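Local coordinates for alcohol dehydrogenase superfamily protein (Novosphingobium aromaticivorans, PDB 3GAZ) that probably works as an NADP-dependent oxidoreductase of the alcohol dehydrogenase superfamily, although its substrate and reaction are not established, at residues I39-T44 / D70-V75; G103-F108 / I331-E336; F239-S244 / Q260-G265. All blocks are in the same frame, centred on the assembly; numbering follows the deposited sequence.

Interaction 1: I39-T44 / D70-V75; sequences IEASGT and DLAGTV
A classic beta bulge in the GroES-like domain marks this contact: Glu-40 and Ala-41 both face Ala-72, shifting the antiparallel register by one residue after the Ile-39/Gly-73 pair. The evidence is a shared acceptor, since Ala-72 O lies 3.0 Å from Glu-40 N and takes the N-H of Ala-41 as well, both donors lying in its carbonyl plane. Beyond the bulge the ladder runs on through Ala-72 N to Ala-41 O and Gly-43 N to Asp-70 O; this last donor stands 61° out of the carbonyl plane. Close pairing of Ile-39 with Gly-73, CA to CA 4.4 Å, suits a residue without a side chain.

Glu-40 adds a side-chain bond. Its CG sits anti to the carbonyl carbon (chi1 -66°) and the chain then runs extended past Gly-73, where Glu-40 CG is 4.2 Å from Gly-73 CA. Thr-74 OG1 donates to Glu-40 OE2 at 2.7 Å, meeting the oxygen nearly in line with its C-O bond. An alanine here would remove the carboxylate and would probably leave the Thr-74 hydroxyl without this acceptor and freer to turn.

Ile-39 CD1 touches Leu-71 CD2 at 3.8 Å, the two side chains meeting at about a right angle. At the other end a water bridges Asp-70 OD2 (2.9 Å) and Thr-44 O (2.8 Å), while OD1 takes the N-H of Leu-133. The chemistry implies a strand pair whose polar atoms are largely satisfied despite the irregularity, Asp-70 N being a buried exception with no partner.

Interaction 2: G103-F108 / I331-E336; sequences GTHAQF and IAITVE
Ile-333 sets CG1 anti to its carbonyl carbon (chi1 -63°) and CD1 nearly anti to CA (chi2 163°), and the methyl so placed comes against the His-105 ring. Val-335 holds CG1 anti to its backbone N (chi1 172°), which brings that branch to the backbone at Ala-106 and Gln-107.

Ile-333 CD1 lies 3.8 Å from His-105 NE2 and equally close to CD2, an oblique approach with the two side chains crossing at about a right angle. The same NE2 is hydrogen-bonded to Tyr-315 OH of helix 311-319, so one ring atom carries both a polar and an apolar contact. Val-335 CG1 packs 3.6 Å from Ala-106 O and 3.7 Å from Gln-107 CA, with Gln-107 CG close by. A water bridges Gln-107 and Val-335, accepting from Gln-107 NE2 at 3.1 Å and donating to Val-335 O at 2.6 Å, while Gln-107 OE1 takes the N-H of Ile-9.

His-105 is the centre of an inverse gamma turn, closed by a weak bond from Ala-106 N to Thr-104 O (2.7 Å). The packing joins the loop before strand 108-112 to the C-terminal strand 332-334, which returns to the GroES-like domain as in other medium-chain dehydrogenases.

Interaction 3: F239-S244 / Q260-G265; sequences FGHVVS and QATYSG
His-241 reaches from strand 240-244 over its parallel neighbour 262-265. Its CB lies 4.2 Å from Thr-262 O. CG, set anti to the backbone N (chi1 -163°), lies 4.0 Å from Thr-262 O, and beyond it CD2 comes to 3.4 Å from the same Thr-262 O. At the tip, NE2 and Ser-264 OG share a hydrogen bond of 2.7 Å, the hydroxyl standing at the ring edge near its plane, with CE1 beside it. Thr-262 CG2 sits over one face in a CH-pi contact, offset toward the rim near NE2 and CD2, 4.2 Å from the ring centroid and 17° off the normal.

A parallel ladder runs beneath: Thr-262 N to Gly-240 O, Val-242 N to Thr-262 O, Ser-264 N to Val-242 O, and a longer bond from Ser-244 N to Ser-264 O (3.3 Å). On the other face Val-242 CG1 meets Tyr-263 CD1 at 4.0 Å in the ring plane, and Ser-244 CB also lies at that edge; Ser-244 OG bonds to Asp-222 OD2 and Leu-246 N.

Gln-260 leaves helix 254-258 through a Schellman motif. It runs alongside Phe-239, OE1 being 3.4 Å from Phe-239 CE1 with amide and ring planes 48° apart. A water bonds to Gln-260 O and Thr-262 OG1 and, weakly, to Phe-239 O across the contact.

The pairing belongs to the Rossmann-type sheet, where 262-265 is one of the two outermost strands within this chain. The chemistry implies that this strand is held by a side-chain bond as well as the ladder, and that bond to Ser-264 probably limits how the imidazole turns.

In the fold
From the N terminus, interaction 1 comes first, closing the 25-residue stretch with helix 46-52 by pairing strands 41-43 and 70-78. Interaction 2 opens at 103-108 and closes at the C-terminal end, 331-336, so its long span contains all of interaction 3, which closes the beta-alpha-beta unit made of strands 240-244 and 262-265 with helix 254-258 between them. None of the loops cross. Interactions 1 and 2 touch, with centres 6 Å apart: Thr-104 OG1 probably bonds to both Ser-42 OG and Asp-70 O, and strands 41-43 and 332-334 are sheet neighbours. Interaction 3 lies across the chain's centre in the Rossmann-type sheet, its centre 34 and 37 Å from theirs.

Interaction 1: I39-T44 / D70-V75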
loop_
_atom_site.group_PDB
_atom_site.type_symbol
_atom_site.label_atom_id
_atom_site.label_comp_id
_atom_site.label_asym_id
_atom_site.label_seq_id
_atom_site.Cartn_x
_atom_site.Cartn_y
_atom_site.Cartn_z
ATOM N N ILE A 39 13.547 -3.296 16.156
ATOM C CA ILE A 39 12.340 -3.249 16.968
ATOM C C ILE A 39 12.429 -4.053 18.257
ATOM O O ILE A 39 12.686 -5.257 18.233
ATOM C CB ILE A 39 11.124 -3.739 16.144
ATOM C CG1 ILE A 39 10.966 -2.862 14.894
ATOM C CG2 ILE A 39 9.861 -3.697 17.001
ATOM C CD1 ILE A 39 9.876 -3.330 13.928
ATOM N N GLU A 40 12.208 -3.379 19.381
ATOM C CA GLU A 40 12.255 -4.037 20.681
ATOM C C GLU A 40 10.851 -4.320 21.222
ATOM O O GLU A 40 10.642 -5.293 21.947
ATOM C CB GLU A 40 13.076 -3.185 21.663
ATOM C CG GLU A 40 14.549 -3.102 21.250
ATOM C CD GLU A 40 15.405 -2.242 22.163
ATOM O OE1 GLU A 40 15.317 -2.401 23.398
ATOM O OE2 GLU A 40 16.183 -1.416 21.637
ATOM N N ALA A 41 9.891 -3.482 20.846
ATOM C CA ALA A 41 8.506 -3.649 21.270
ATOM C C ALA A 41 7.567 -3.228 20.141
ATOM O O ALA A 41 7.785 -2.205 19.482
ATOM C CB ALA A 41 8.227 -2.821 22.525
ATOM N N SER A 42 6.531 -4.034 19.922
ATOM C CA SER A 42 5.541 -3.784 18.882
ATOM C C SER A 42 4.184 -3.547 19.553
ATOM O O SER A 42 3.693 -4.400 20.296
ATOM C CB SER A 42 5.469 -4.994 17.938
ATOM O OG SER A 42 4.483 -4.834 16.926
ATOM N N GLY A 43 3.589 -2.386 19.299
ATOM C CA GLY A 43 2.304 -2.068 19.899
ATOM C C GLY A 43 1.149 -2.571 19.056
ATOM O O GLY A 43 1.100 -2.313 17.856
ATOM N N THR A 44 0.215 -3.286 19.681
ATOM C CA THR A 44 -0.930 -3.825 18.959
ATOM C C THR A 44 -2.095 -2.849 18.907
ATOM O O THR A 44 -2.156 -1.886 19.667
ATOM C CB THR A 44 -1.457 -5.135 19.605
ATOM O OG1 THR A 44 -2.063 -4.835 20.870
ATOM C CG2 THR A 44 -0.320 -6.130 19.814
ATOM N N ASP A 70 2.401 0.058 15.347
ATOM C CA ASP A 70 3.245 0.821 16.273
ATOM C C ASP A 70 4.542 0.105 16.650
ATOM O O ASP A 70 4.584 -1.123 16.745
ATOM C CB ASP A 70 2.500 1.107 17.583
ATOM C CG ASP A 70 1.315 2.048 17.411
ATOM O OD1 ASP A 70 1.443 3.051 16.675
ATOM O OD2 ASP A 70 0.259 1.795 18.043
ATOM N N LEU A 71 5.597 0.882 16.882
ATOM C CA LEU A 71 6.859 0.298 17.299
ATOM C C LEU A 71 7.642 1.185 18.250
ATOM O O LEU A 71 7.345 2.371 18.421
ATOM C CB LEU A 71 7.739 -0.045 16.089
ATOM C CG LEU A 71 8.276 1.046 15.154
ATOM C CD1 LEU A 71 9.255 1.963 15.883
ATOM C CD2 LEU A 71 8.979 0.369 13.979
ATOM N N ALA A 72 8.634 0.570 18.882
ATOM C CA ALA A 72 9.543 1.246 19.794
ATOM C C ALA A 72 10.812 0.414 19.684
ATOM O O ALA A 72 10.766 -0.812 19.791
ATOM C CB ALA A 72 9.008 1.214 21.219
ATOM N N GLY A 73 11.941 1.066 19.443
ATOM C CA GLY A 73 13.177 0.316 19.321
ATOM C C GLY A 73 14.407 1.198 19.282
ATOM O O GLY A 73 14.422 2.288 19.851
ATOM N N THR A 74 15.437 0.718 18.597
ATOM C CA THR A 74 16.693 1.441 18.484
ATOM C C THR A 74 17.154 1.517 17.033
ATOM O O THR A 74 16.978 0.575 16.260
ATOM C CB THR A 74 17.795 0.745 19.318
ATOM O OG1 THR A 74 17.430 0.766 20.704
ATOM C CG2 THR A 74 19.133 1.454 19.145
ATOM N N VAL A 75 17.739 2.648 16.666
ATOM C CA VAL A 75 18.252 2.840 15.315
ATOM C C VAL A 75 19.574 2.078 15.233
ATOM O O VAL A 75 20.459 2.277 16.067
ATOM C CB VAL A 75 18.497 4.342 15.031
ATOM C CG1 VAL A 75 19.183 4.526 13.688
ATOM C CG2 VAL A 75 17.173 5.091 15.053
HETATM O O HOH W 1 -0.046 -0.076 20.247
#

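Interaction 2: G103-F108 / I331-E336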
loop_
_atom_site.group_PDB
_atom_site.type_symbol
_atom_site.label_atom_id
_atom_site.label_comp_id
_atom_site.label_asym_id
_atom_site.label_seq_id
_atom_site.Cartn_x
_atom_site.Cartn_y
_atom_site.Cartn_z
ATOM N N GLY A 103 4.673 -4.406 8.477
ATOM C CA GLY A 103 4.198 -4.229 9.839
ATOM C C GLY A 103 5.326 -4.270 10.853
ATOM O O GLY A 103 6.486 -4.501 10.495
ATOM N N THR A 104 5.001 -4.063 12.126
ATOM C CA THR A 104 6.036 -4.067 13.150
ATOM C C THR A 104 6.239 -5.389 13.894
ATOM O O THR A 104 7.020 -5.445 14.845
ATOM C CB THR A 104 5.811 -2.921 14.165
ATOM O OG1 THR A 104 4.569 -3.113 14.856
ATOM C CG2 THR A 104 5.783 -1.581 13.435
ATOM N N HIS A 105 5.537 -6.446 13.474
ATOM C CA HIS A 105 5.712 -7.763 14.090
ATOM C C HIS A 105 6.973 -8.334 13.437
ATOM O O HIS A 105 6.929 -9.368 12.763
ATOM C CB HIS A 105 4.531 -8.687 13.777
ATOM C CG HIS A 105 3.220 -8.213 14.323
ATOM N ND1 HIS A 105 2.013 -8.740 13.915
ATOM C CD2 HIS A 105 2.927 -7.269 15.248
ATOM C CE1 HIS A 105 1.033 -8.141 14.566
ATOM N NE2 HIS A 105 1.561 -7.245 15.381
ATOM N N ALA A 106 8.088 -7.635 13.617
ATOM C CA ALA A 106 9.358 -8.041 13.022
ATOM C C ALA A 106 10.525 -7.511 13.832
ATOM O O ALA A 106 10.391 -6.533 14.562
ATOM C CB ALA A 106 9.450 -7.515 11.590
ATOM N N GLN A 107 11.680 -8.150 13.694
ATOM C CA GLN A 107 12.852 -7.708 14.432
ATOM C C GLN A 107 13.384 -6.384 13.897
ATOM O O GLN A 107 13.992 -5.622 14.641
ATOM C CB GLN A 107 13.954 -8.768 14.374
ATOM C CG GLN A 107 13.605 -10.058 15.100
ATOM C CD GLN A 107 14.744 -11.053 15.072
ATOM O OE1 GLN A 107 15.313 -11.328 14.013
ATOM N NE2 GLN A 107 15.083 -11.601 16.238
ATOM N N PHE A 108 13.150 -6.112 12.611
ATOM C CA PHE A 108 13.624 -4.871 11.992
ATOM C C PHE A 108 12.594 -4.243 11.054
ATOM O O PHE A 108 11.682 -4.909 10.575
ATOM C CB PHE A 108 14.895 -5.132 11.176
ATOM C CG PHE A 108 16.034 -5.685 11.973
ATOM C CD1 PHE A 108 16.925 -4.834 12.618
ATOM C CD2 PHE A 108 16.214 -7.061 12.086
ATOM C CE1 PHE A 108 17.985 -5.347 13.366
ATOM C CE2 PHE A 108 17.269 -7.583 12.833
ATOM C CZ PHE A 108 18.155 -6.726 13.474
ATOM N N ILE A 331 -1.985 -3.684 24.635
ATOM C CA ILE A 331 -1.103 -4.843 24.608
ATOM C C ILE A 331 0.135 -4.577 23.763
ATOM O O ILE A 331 0.033 -4.104 22.628
ATOM C CB ILE A 331 -1.820 -6.078 24.004
ATOM C CG1 ILE A 331 -3.051 -6.438 24.839
ATOM C CG2 ILE A 331 -0.850 -7.252 23.915
ATOM C CD1 ILE A 331 -2.736 -6.958 26.233
ATOM N N ALA A 332 1.300 -4.895 24.320
ATOM C CA ALA A 332 2.561 -4.711 23.622
ATOM C C ALA A 332 3.264 -6.058 23.475
ATOM O O ALA A 332 3.246 -6.893 24.382
ATOM C CB ALA A 332 3.454 -3.747 24.387
ATOM N N ILE A 333 3.868 -6.262 22.312
ATOM C CA ILE A 333 4.595 -7.486 22.034
ATOM C C ILE A 333 6.070 -7.176 22.207
ATOM O O ILE A 333 6.558 -6.189 21.667
ATOM C CB ILE A 333 4.378 -7.944 20.576
ATOM C CG1 ILE A 333 2.904 -8.279 20.347
ATOM C CG2 ILE A 333 5.283 -9.140 20.265
ATOM C CD1 ILE A 333 2.528 -8.345 18.881
ATOM N N THR A 334 6.777 -8.010 22.964
ATOM C CA THR A 334 8.204 -7.799 23.153
ATOM C C THR A 334 8.938 -8.563 22.063
ATOM O O THR A 334 8.976 -9.794 22.074
ATOM C CB THR A 334 8.689 -8.306 24.522
ATOM O OG1 THR A 334 8.006 -7.600 25.564
ATOM C CG2 THR A 334 10.191 -8.084 24.657
ATOM N N VAL A 335 9.513 -7.826 21.120
ATOM C CA VAL A 335 10.250 -8.424 20.012
ATOM C C VAL A 335 11.678 -8.745 20.437
ATOM O O VAL A 335 12.171 -9.843 20.203
ATOM C CB VAL A 335 10.288 -7.472 18.793
ATOM C CG1 VAL A 335 11.215 -8.025 17.721
ATOM C CG2 VAL A 335 8.877 -7.296 18.232
ATOM N N GLU A 336 12.336 -7.770 21.056
ATOM C CA GLU A 336 13.703 -7.944 21.523
ATOM C C GLU A 336 13.829 -7.348 22.918
ATOM O O GLU A 336 13.939 -8.128 23.893
ATOM C CB GLU A 336 14.672 -7.256 20.570
HETATM O O HOH W 2 14.307 -10.559 19.008
#

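Interaction 3: F239-S244 / Q260-G265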
loop_
_atom_site.group_PDB
_atom_site.type_symbol
_atom_site.label_atom_id
_atom_site.label_comp_id
_atom_site.label_asym_id
_atom_site.label_seq_id
_atom_site.Cartn_x
_atom_site.Cartn_y
_atom_site.Cartn_z
ATOM N N PHE A 239 -23.316 25.426 19.545
ATOM C CA PHE A 239 -22.146 25.997 18.877
ATOM C C PHE A 239 -20.905 25.154 19.193
ATOM O O PHE A 239 -19.790 25.499 18.793
ATOM C CB PHE A 239 -21.886 27.445 19.324
ATOM C CG PHE A 239 -23.061 28.371 19.144
ATOM C CD1 PHE A 239 -23.790 28.382 17.958
ATOM C CD2 PHE A 239 -23.424 29.249 20.162
ATOM C CE1 PHE A 239 -24.860 29.255 17.786
ATOM C CE2 PHE A 239 -24.492 30.129 20.000
ATOM C CZ PHE A 239 -25.213 30.130 18.810
ATOM N N GLY A 240 -21.110 24.053 19.912
ATOM C CA GLY A 240 -20.007 23.174 20.279
ATOM C C GLY A 240 -19.433 22.347 19.139
ATOM O O GLY A 240 -19.889 22.440 17.998
ATOM N N HIS A 241 -18.439 21.518 19.455
ATOM C CA HIS A 241 -17.780 20.687 18.450
ATOM C C HIS A 241 -17.688 19.229 18.884
ATOM O O HIS A 241 -17.326 18.926 20.019
ATOM C CB HIS A 241 -16.369 21.237 18.189
ATOM C CG HIS A 241 -15.738 20.751 16.917
ATOM N ND1 HIS A 241 -14.652 21.379 16.343
ATOM C CD2 HIS A 241 -16.032 19.701 16.111
ATOM C CE1 HIS A 241 -14.307 20.741 15.239
ATOM N NE2 HIS A 241 -15.128 19.718 15.074
ATOM N N VAL A 242 -18.015 18.327 17.967
ATOM C CA VAL A 242 -17.945 16.895 18.232
ATOM C C VAL A 242 -16.972 16.262 17.236
ATOM O O VAL A 242 -17.040 16.538 16.042
ATOM C CB VAL A 242 -19.333 16.226 18.067
ATOM C CG1 VAL A 242 -19.203 14.705 18.182
ATOM C CG2 VAL A 242 -20.300 16.756 19.135
ATOM N N VAL A 243 -16.046 15.443 17.723
ATOM C CA VAL A 243 -15.110 14.774 16.821
ATOM C C VAL A 243 -15.182 13.271 17.076
ATOM O O VAL A 243 -15.499 12.831 18.184
ATOM C CB VAL A 243 -13.646 15.267 17.018
ATOM C CG1 VAL A 243 -13.580 16.784 16.869
ATOM C CG2 VAL A 243 -13.120 14.843 18.380
ATOM N N SER A 244 -14.907 12.484 16.045
ATOM C CA SER A 244 -14.938 11.034 16.180
ATOM C C SER A 244 -13.870 10.392 15.317
ATOM O O SER A 244 -13.526 10.909 14.253
ATOM C CB SER A 244 -16.308 10.483 15.768
ATOM O OG SER A 244 -16.296 9.063 15.751
ATOM N N GLN A 260 -26.850 24.140 16.312
ATOM C CA GLN A 260 -25.939 24.946 15.497
ATOM C C GLN A 260 -24.512 24.532 15.831
ATOM O O GLN A 260 -23.622 25.368 15.957
ATOM C CB GLN A 260 -26.141 26.428 15.814
ATOM C CG GLN A 260 -27.548 26.934 15.505
ATOM C CD GLN A 260 -27.875 28.227 16.225
ATOM O OE1 GLN A 260 -28.054 28.243 17.447
ATOM N NE2 GLN A 260 -27.949 29.324 15.472
ATOM N N ALA A 261 -24.313 23.227 15.961
ATOM C CA ALA A 261 -23.023 22.666 16.334
ATOM C C ALA A 261 -22.203 22.163 15.154
ATOM O O ALA A 261 -22.660 22.168 14.010
ATOM C CB ALA A 261 -23.235 21.543 17.343
ATOM N N THR A 262 -20.994 21.700 15.455
ATOM C CA THR A 262 -20.081 21.218 14.431
ATOM C C THR A 262 -19.525 19.818 14.713
ATOM O O THR A 262 -19.362 19.426 15.868
ATOM C CB THR A 262 -18.909 22.218 14.278
ATOM O OG1 THR A 262 -19.430 23.520 13.967
ATOM C CG2 THR A 262 -17.972 21.783 13.174
ATOM N N TYR A 263 -19.245 19.072 13.643
ATOM C CA TYR A 263 -18.692 17.719 13.739
ATOM C C TYR A 263 -17.508 17.563 12.777
ATOM O O TYR A 263 -17.539 18.079 11.663
ATOM C CB TYR A 263 -19.761 16.673 13.391
ATOM C CG TYR A 263 -19.189 15.286 13.152
ATOM C CD1 TYR A 263 -18.789 14.478 14.217
ATOM C CD2 TYR A 263 -18.982 14.815 11.854
ATOM C CE1 TYR A 263 -18.192 13.231 13.994
ATOM C CE2 TYR A 263 -18.381 13.579 11.618
ATOM C CZ TYR A 263 -17.988 12.794 12.689
ATOM O OH TYR A 263 -17.379 11.582 12.452
ATOM N N SER A 264 -16.468 16.855 13.211
ATOM C CA SER A 264 -15.296 16.619 12.363
ATOM C C SER A 264 -14.879 15.162 12.470
ATOM O O SER A 264 -14.931 14.571 13.550
ATOM C CB SER A 264 -14.114 17.497 12.789
ATOM O OG SER A 264 -14.395 18.873 12.634
ATOM N N GLY A 265 -14.465 14.580 11.350
ATOM C CA GLY A 265 -14.035 13.195 11.368
ATOM C C GLY A 265 -12.534 13.091 11.555
ATOM O O GLY A 265 -11.805 14.045 11.286
HETATM O O HOH W 3 -20.615 25.275 15.683
#